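Acetyl-CoA acetyltransferase (Mycobacterium smegmatis, PDB 4EGV) is a monomeric thiolase-like protein with the thiolase fold and an additional C-terminal domain, and is probably an acyltransferase. Local coordinates at residues M40-A53 and N134-S146. Residues are numbered along the deposited sequence; the frame is centred on the assembly and turned at random.
Sequences MSSVELATEAAKAA and NDVVLIFGSENTS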
HETATM    1  N   MSE A  40      -4.019  20.446  15.042  1.00 52.83           N
HETATM    2  CA  MSE A  40      -3.071  19.637  15.803  1.00 51.50           C
HETATM    3  C   MSE A  40      -1.775  19.246  15.088  1.00 48.98           C
HETATM    4  O   MSE A  40      -1.725  19.059  13.914  1.00 48.31           O
HETATM    5  CB  MSE A  40      -3.752  18.375  16.260  1.00 52.48           C
HETATM    6  CG  MSE A  40      -4.529  18.453  17.544  1.00 55.99           C
HETATM    7 SE   MSE A  40      -5.290  16.753  17.899  1.00 63.84          SE
HETATM    8  CE  MSE A  40      -6.671  17.282  18.970  1.00 64.26           C
ATOM      9  N   SER A  41      -0.718  19.124  15.846  1.00 46.58           N
ATOM     10  CA  SER A  41       0.551  18.778  15.282  1.00 44.30           C
ATOM     11  C   SER A  41       0.547  17.307  15.010  1.00 43.39           C
ATOM     12  O   SER A  41      -0.309  16.607  15.467  1.00 42.53           O
ATOM     13  CB  SER A  41       1.679  19.170  16.218  1.00 43.75           C
ATOM     14  OG  SER A  41       1.865  18.231  17.206  1.00 40.96           O
ATOM     15  N   SER A  42       1.499  16.834  14.245  1.00 41.80           N
ATOM     16  CA  SER A  42       1.504  15.414  13.954  1.00 41.11           C
ATOM     17  C   SER A  42       1.801  14.563  15.224  1.00 40.43           C
ATOM     18  O   SER A  42       1.234  13.483  15.371  1.00 40.10           O
ATOM     19  CB  SER A  42       2.348  15.077  12.702  1.00 41.12           C
ATOM     20  OG  SER A  42       3.705  14.765  12.982  1.00 41.63           O
ATOM     21  N   VAL A  43       2.630  15.087  16.153  1.00 39.65           N
ATOM     22  CA  VAL A  43       2.852  14.478  17.475  1.00 38.07           C
ATOM     23  C   VAL A  43       1.527  14.379  18.188  1.00 37.69           C
ATOM     24  O   VAL A  43       1.158  13.312  18.641  1.00 37.90           O
ATOM     25  CB  VAL A  43       3.933  15.236  18.309  1.00 38.07           C
ATOM     26  CG1 VAL A  43       3.810  14.977  19.798  1.00 36.42           C
ATOM     27  CG2 VAL A  43       5.324  14.867  17.824  1.00 36.88           C
ATOM     28  N   GLU A  44       0.786  15.475  18.239  1.00 37.39           N
ATOM     29  CA  GLU A  44      -0.491  15.506  18.975  1.00 37.44           C
ATOM     30  C   GLU A  44      -1.500  14.438  18.466  1.00 35.60           C
ATOM     31  O   GLU A  44      -2.211  13.807  19.251  1.00 34.46           O
ATOM     32  CB  GLU A  44      -1.111  16.947  19.012  1.00 37.64           C
ATOM     33  CG  GLU A  44      -0.377  18.005  19.953  1.00 41.48           C
ATOM     34  CD  GLU A  44      -0.898  19.508  19.819  1.00 46.39           C
ATOM     35  OE1 GLU A  44      -0.927  20.098  18.707  1.00 45.92           O
ATOM     36  OE2 GLU A  44      -1.279  20.107  20.849  1.00 46.01           O
ATOM     37  N   LEU A  45      -1.527  14.250  17.155  1.00 34.36           N
ATOM     38  CA  LEU A  45      -2.422  13.285  16.505  1.00 33.34           C
ATOM     39  C   LEU A  45      -2.093  11.803  16.777  1.00 33.14           C
ATOM     40  O   LEU A  45      -2.975  10.954  16.961  1.00 31.72           O
ATOM     41  CB  LEU A  45      -2.431  13.512  15.004  1.00 33.04           C
ATOM     42  CG  LEU A  45      -3.100  14.770  14.433  1.00 33.20           C
ATOM     43  CD1 LEU A  45      -2.697  15.044  12.993  1.00 31.13           C
ATOM     44  CD2 LEU A  45      -4.604  14.805  14.599  1.00 30.35           C
ATOM     45  N   ALA A  46      -0.799  11.516  16.785  1.00 33.02           N
ATOM     46  CA  ALA A  46      -0.282  10.220  17.113  1.00 32.67           C
ATOM     47  C   ALA A  46      -0.493   9.969  18.584  1.00 32.15           C
ATOM     48  O   ALA A  46      -0.686   8.859  18.989  1.00 32.28           O
ATOM     49  CB  ALA A  46       1.206  10.150  16.760  1.00 32.44           C
ATOM     50  N   THR A  47      -0.447  11.011  19.376  1.00 32.33           N
ATOM     51  CA  THR A  47      -0.698  10.928  20.817  1.00 32.51           C
ATOM     52  C   THR A  47      -2.152  10.554  21.120  1.00 32.37           C
ATOM     53  O   THR A  47      -2.420   9.647  21.843  1.00 31.63           O
ATOM     54  CB  THR A  47      -0.274  12.257  21.483  1.00 32.53           C
ATOM     55  OG1 THR A  47       1.145  12.392  21.314  1.00 31.62           O
ATOM     56  CG2 THR A  47      -0.649  12.294  22.944  1.00 31.03           C
ATOM     57  N   GLU A  48      -3.084  11.262  20.531  1.00 32.71           N
ATOM     58  CA  GLU A  48      -4.467  10.915  20.651  1.00 33.55           C
ATOM     59  C   GLU A  48      -4.808   9.466  20.261  1.00 32.58           C
ATOM     60  O   GLU A  48      -5.517   8.796  20.988  1.00 31.93           O
ATOM     61  CB  GLU A  48      -5.322  11.890  19.851  1.00 33.89           C
ATOM     62  CG  GLU A  48      -5.723  13.125  20.618  1.00 38.13           C
ATOM     63  CD  GLU A  48      -6.489  12.853  21.925  1.00 43.39           C
ATOM     64  OE1 GLU A  48      -7.381  11.995  21.974  1.00 44.35           O
ATOM     65  OE2 GLU A  48      -6.208  13.536  22.919  1.00 45.96           O
ATOM     66  N   ALA A  49      -4.325   9.007  19.115  1.00 32.05           N
ATOM     67  CA  ALA A  49      -4.437   7.588  18.733  1.00 32.12           C
ATOM     68  C   ALA A  49      -3.755   6.600  19.693  1.00 31.86           C
ATOM     69  O   ALA A  49      -4.285   5.542  19.946  1.00 31.33           O
ATOM     70  CB  ALA A  49      -3.935   7.379  17.344  1.00 31.85           C
ATOM     71  N   ALA A  50      -2.598   6.963  20.233  1.00 32.45           N
ATOM     72  CA  ALA A  50      -1.870   6.108  21.164  1.00 32.98           C
ATOM     73  C   ALA A  50      -2.596   5.946  22.488  1.00 33.30           C
ATOM     74  O   ALA A  50      -2.583   4.845  23.092  1.00 32.92           O
ATOM     75  CB  ALA A  50      -0.459   6.614  21.373  1.00 32.71           C
ATOM     76  N   LYS A  51      -3.251   7.029  22.909  1.00 33.99           N
ATOM     77  CA  LYS A  51      -4.080   7.059  24.124  1.00 34.95           C
ATOM     78  C   LYS A  51      -5.305   6.182  24.048  1.00 34.83           C
ATOM     79  O   LYS A  51      -5.710   5.605  25.039  1.00 34.76           O
ATOM     80  CB  LYS A  51      -4.514   8.485  24.453  1.00 35.53           C
ATOM     81  CG  LYS A  51      -3.512   9.260  25.226  1.00 35.97           C
ATOM     82  CD  LYS A  51      -3.949  10.702  25.313  1.00 39.07           C
ATOM     83  CE  LYS A  51      -2.925  11.499  26.126  1.00 40.26           C
ATOM     84  NZ  LYS A  51      -3.054  12.930  25.897  1.00 38.81           N
ATOM     85  N   ALA A  52      -5.874   6.115  22.856  1.00 35.50           N
ATOM     86  CA  ALA A  52      -6.985   5.220  22.536  1.00 36.25           C
ATOM     87  C   ALA A  52      -6.557   3.763  22.439  1.00 36.70           C
ATOM     88  O   ALA A  52      -7.351   2.888  22.776  1.00 37.08           O
ATOM     89  CB  ALA A  52      -7.694   5.654  21.253  1.00 35.80           C
ATOM     90  N   ALA A  53      -5.332   3.503  21.974  1.00 37.12           N
ATOM     91  CA  ALA A  53      -4.805   2.152  21.935  1.00 38.08           C
ATOM     92  C   ALA A  53      -4.603   1.594  23.364  1.00 39.31           C
ATOM     93  O   ALA A  53      -4.892   0.412  23.653  1.00 38.76           O
ATOM     94  CB  ALA A  53      -3.539   2.101  21.114  1.00 37.22           C
ATOM     95  N   ASN A 134      11.790  -8.263  22.900  1.00 46.86           N
ATOM     96  CA  ASN A 134      10.947  -7.188  23.323  1.00 45.98           C
ATOM     97  C   ASN A 134       9.724  -7.775  24.000  1.00 45.43           C
ATOM     98  O   ASN A 134       9.483  -8.948  23.854  1.00 44.97           O
ATOM     99  CB  ASN A 134      10.596  -6.329  22.115  1.00 46.27           C
ATOM    100  CG  ASN A 134      11.738  -5.491  21.646  1.00 44.95           C
ATOM    101  OD1 ASN A 134      11.967  -4.452  22.153  1.00 43.87           O
ATOM    102  ND2 ASN A 134      12.456  -5.959  20.672  1.00 44.72           N
ATOM    103  N   ASP A 135       8.976  -6.973  24.745  1.00 45.12           N
ATOM    104  CA  ASP A 135       7.827  -7.443  25.520  1.00 45.15           C
ATOM    105  C   ASP A 135       6.545  -6.644  25.313  1.00 43.57           C
ATOM    106  O   ASP A 135       5.508  -7.156  25.158  1.00 43.14           O
ATOM    107  CB  ASP A 135       8.156  -7.448  27.009  1.00 46.32           C
ATOM    108  CG  ASP A 135       9.096  -8.547  27.413  1.00 49.36           C
ATOM    109  OD1 ASP A 135       8.824  -9.697  27.159  1.00 50.04           O
ATOM    110  OD2 ASP A 135      10.104  -8.257  28.001  1.00 51.52           O
ATOM    111  N   VAL A 136       6.642  -5.360  25.361  1.00 41.89           N
ATOM    112  CA  VAL A 136       5.545  -4.446  25.038  1.00 39.97           C
ATOM    113  C   VAL A 136       5.971  -3.352  24.058  1.00 38.71           C
ATOM    114  O   VAL A 136       6.881  -2.571  24.320  1.00 37.74           O
ATOM    115  CB  VAL A 136       4.919  -3.800  26.283  1.00 39.99           C
ATOM    116  CG1 VAL A 136       3.660  -3.020  25.919  1.00 38.53           C
ATOM    117  CG2 VAL A 136       4.629  -4.836  27.322  1.00 39.64           C
ATOM    118  N   VAL A 137       5.291  -3.306  22.928  1.00 37.06           N
ATOM    119  CA  VAL A 137       5.655  -2.408  21.875  1.00 35.65           C
ATOM    120  C   VAL A 137       4.459  -1.559  21.481  1.00 34.00           C
ATOM    121  O   VAL A 137       3.355  -2.031  21.417  1.00 33.22           O
ATOM    122  CB  VAL A 137       6.171  -3.209  20.646  1.00 36.16           C
ATOM    123  CG1 VAL A 137       6.492  -2.287  19.432  1.00 36.30           C
ATOM    124  CG2 VAL A 137       7.371  -4.064  21.024  1.00 35.32           C
ATOM    125  N   LEU A 138       4.707  -0.289  21.222  1.00 32.53           N
ATOM    126  CA  LEU A 138       3.710   0.625  20.668  1.00 30.92           C
ATOM    127  C   LEU A 138       4.133   1.142  19.297  1.00 30.06           C
ATOM    128  O   LEU A 138       5.201   1.674  19.129  1.00 29.14           O
ATOM    129  CB  LEU A 138       3.422   1.812  21.616  1.00 30.91           C
ATOM    130  CG  LEU A 138       2.290   2.761  21.190  1.00 30.28           C
ATOM    131  CD1 LEU A 138       0.954   1.997  21.110  1.00 29.95           C
ATOM    132  CD2 LEU A 138       2.151   3.952  22.094  1.00 26.65           C
ATOM    133  N   ILE A 139       3.262   0.965  18.318  1.00 29.64           N
ATOM    134  CA  ILE A 139       3.455   1.449  16.976  1.00 29.52           C
ATOM    135  C   ILE A 139       2.463   2.589  16.684  1.00 28.54           C
ATOM    136  O   ILE A 139       1.335   2.563  17.155  1.00 28.22           O
ATOM    137  CB  ILE A 139       3.271   0.263  16.038  1.00 30.28           C
ATOM    138  CG1 ILE A 139       4.460  -0.682  16.165  1.00 31.78           C
ATOM    139  CG2 ILE A 139       3.124   0.668  14.573  1.00 31.05           C
ATOM    140  CD1 ILE A 139       4.158  -2.081  15.633  1.00 34.69           C
ATOM    141  N   PHE A 140       2.877   3.611  15.958  1.00 27.49           N
ATOM    142  CA  PHE A 140       1.965   4.707  15.690  1.00 27.40           C
ATOM    143  C   PHE A 140       2.406   5.473  14.456  1.00 27.66           C
ATOM    144  O   PHE A 140       3.527   5.312  13.981  1.00 26.20           O
ATOM    145  CB  PHE A 140       1.800   5.647  16.904  1.00 27.94           C
ATOM    146  CG  PHE A 140       3.096   6.037  17.545  1.00 29.03           C
ATOM    147  CD1 PHE A 140       3.949   6.945  16.936  1.00 27.46           C
ATOM    148  CD2 PHE A 140       3.491   5.446  18.737  1.00 30.57           C
ATOM    149  CE1 PHE A 140       5.166   7.288  17.506  1.00 29.33           C
ATOM    150  CE2 PHE A 140       4.751   5.781  19.329  1.00 32.74           C
ATOM    151  CZ  PHE A 140       5.570   6.712  18.696  1.00 32.07           C
ATOM    152  N   GLY A 141       1.504   6.281  13.908  1.00 28.12           N
ATOM    153  CA  GLY A 141       1.831   7.116  12.773  1.00 30.03           C
ATOM    154  C   GLY A 141       0.771   8.171  12.650  1.00 31.72           C
ATOM    155  O   GLY A 141      -0.230   8.045  13.290  1.00 31.77           O
ATOM    156  N   SER A 142       0.972   9.192  11.824  1.00 34.18           N
ATOM    157  CA  SER A 142       0.019  10.308  11.689  1.00 36.90           C
ATOM    158  C   SER A 142       0.325  11.187  10.497  1.00 39.55           C
ATOM    159  O   SER A 142       1.397  11.114   9.915  1.00 39.77           O
ATOM    160  CB  SER A 142      -0.056  11.188  12.957  1.00 36.33           C
ATOM    161  OG  SER A 142       1.214  11.666  13.350  1.00 35.30           O
ATOM    162  N   GLU A 143      -0.637  12.017  10.111  1.00 43.13           N
ATOM    163  CA  GLU A 143      -0.406  13.020   9.094  1.00 46.07           C
ATOM    164  C   GLU A 143      -1.235  14.245   9.317  1.00 47.65           C
ATOM    165  O   GLU A 143      -2.278  14.190   9.936  1.00 47.21           O
ATOM    166  CB  GLU A 143      -0.602  12.489   7.696  1.00 46.24           C
ATOM    167  CG  GLU A 143      -1.577  11.357   7.538  1.00 50.71           C
ATOM    168  CD  GLU A 143      -1.502  10.725   6.125  1.00 56.35           C
ATOM    169  OE1 GLU A 143      -1.115   9.500   5.988  1.00 56.49           O
ATOM    170  OE2 GLU A 143      -1.818  11.492   5.163  1.00 57.16           O
ATOM    171  N   ASN A 144      -0.716  15.343   8.771  1.00 50.57           N
ATOM    172  CA  ASN A 144      -1.171  16.727   8.900  1.00 52.72           C
ATOM    173  C   ASN A 144      -1.804  17.305   7.608  1.00 54.25           C
ATOM    174  O   ASN A 144      -1.564  16.796   6.501  1.00 53.84           O
ATOM    175  CB  ASN A 144       0.075  17.556   9.191  1.00 53.15           C
ATOM    176  CG  ASN A 144       0.060  18.143  10.524  1.00 53.80           C
ATOM    177  OD1 ASN A 144      -1.001  18.378  11.083  1.00 54.88           O
ATOM    178  ND2 ASN A 144       1.236  18.427  11.054  1.00 53.85           N
ATOM    179  N   THR A 145      -2.591  18.383   7.724  1.00 56.18           N
ATOM    180  CA  THR A 145      -2.914  19.208   6.522  1.00 57.99           C
ATOM    181  C   THR A 145      -1.654  19.975   6.067  1.00 58.87           C
ATOM    182  O   THR A 145      -1.510  20.277   4.890  1.00 58.89           O
ATOM    183  CB  THR A 145      -4.117  20.212   6.694  1.00 57.96           C
ATOM    184  OG1 THR A 145      -3.935  20.974   7.885  1.00 58.14           O
ATOM    185  CG2 THR A 145      -5.480  19.491   6.754  1.00 58.18           C
ATOM    186  N   SER A 146      -0.725  20.223   7.003  1.00 59.89           N
ATOM    187  CA  SER A 146       0.530  20.999   6.746  1.00 59.86           C
ATOM    188  C   SER A 146       1.828  20.184   6.953  1.00 59.27           C
ATOM    189  O   SER A 146       2.200  19.353   6.118  1.00 58.12           O
ATOM    190  CB  SER A 146       0.541  22.278   7.608  1.00 59.74           C
ATOM    191  OG  SER A 146      -0.652  23.015   7.369  1.00 58.71           O
TER
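Ser142 and Ser42 join strand 136-143 to the first turn of helix 42-53 by a hydrogen bond: Ser142 OG donates to Ser42 O at 2.7 Å. OG is placed for this by a chi1 of 54°, between the backbone N and the carbonyl carbon, and it meets the acceptor 41° above the carbonyl plane. Ala46 N, the helical donor to Ser42 O, approaches from the opposite face, so two bonds grip that one oxygen. Close backbones are the evidence for tight packing here, with the CA atoms of Ala46 and Ser142 5.4 Å apart; Leu45 CB lies 3.9 Å from Ser142 CB. Ala46 CB also meets the Phe140 ring obliquely, and one turn on Ala50 CB lies 3.8 Å from Leu138 CD2. At the looser, partly exposed end, the Asn144 side chain lies against the Met40 carbonyl and the helix start at Ser42, while Ser41 and Glu44 form a capping box. The helix and strand segment axes come within 7.1 Å, their N-to-C directions 135° apart, laying the helix obliquely across the thiolase fold's central mixed sheet. Val97 of helix 93-101 touches both Ala46 and Phe140, strand 20-29 meets Leu45 through Phe28, and Ala274 of strand 271-279 touches both Ala53 and Phe140.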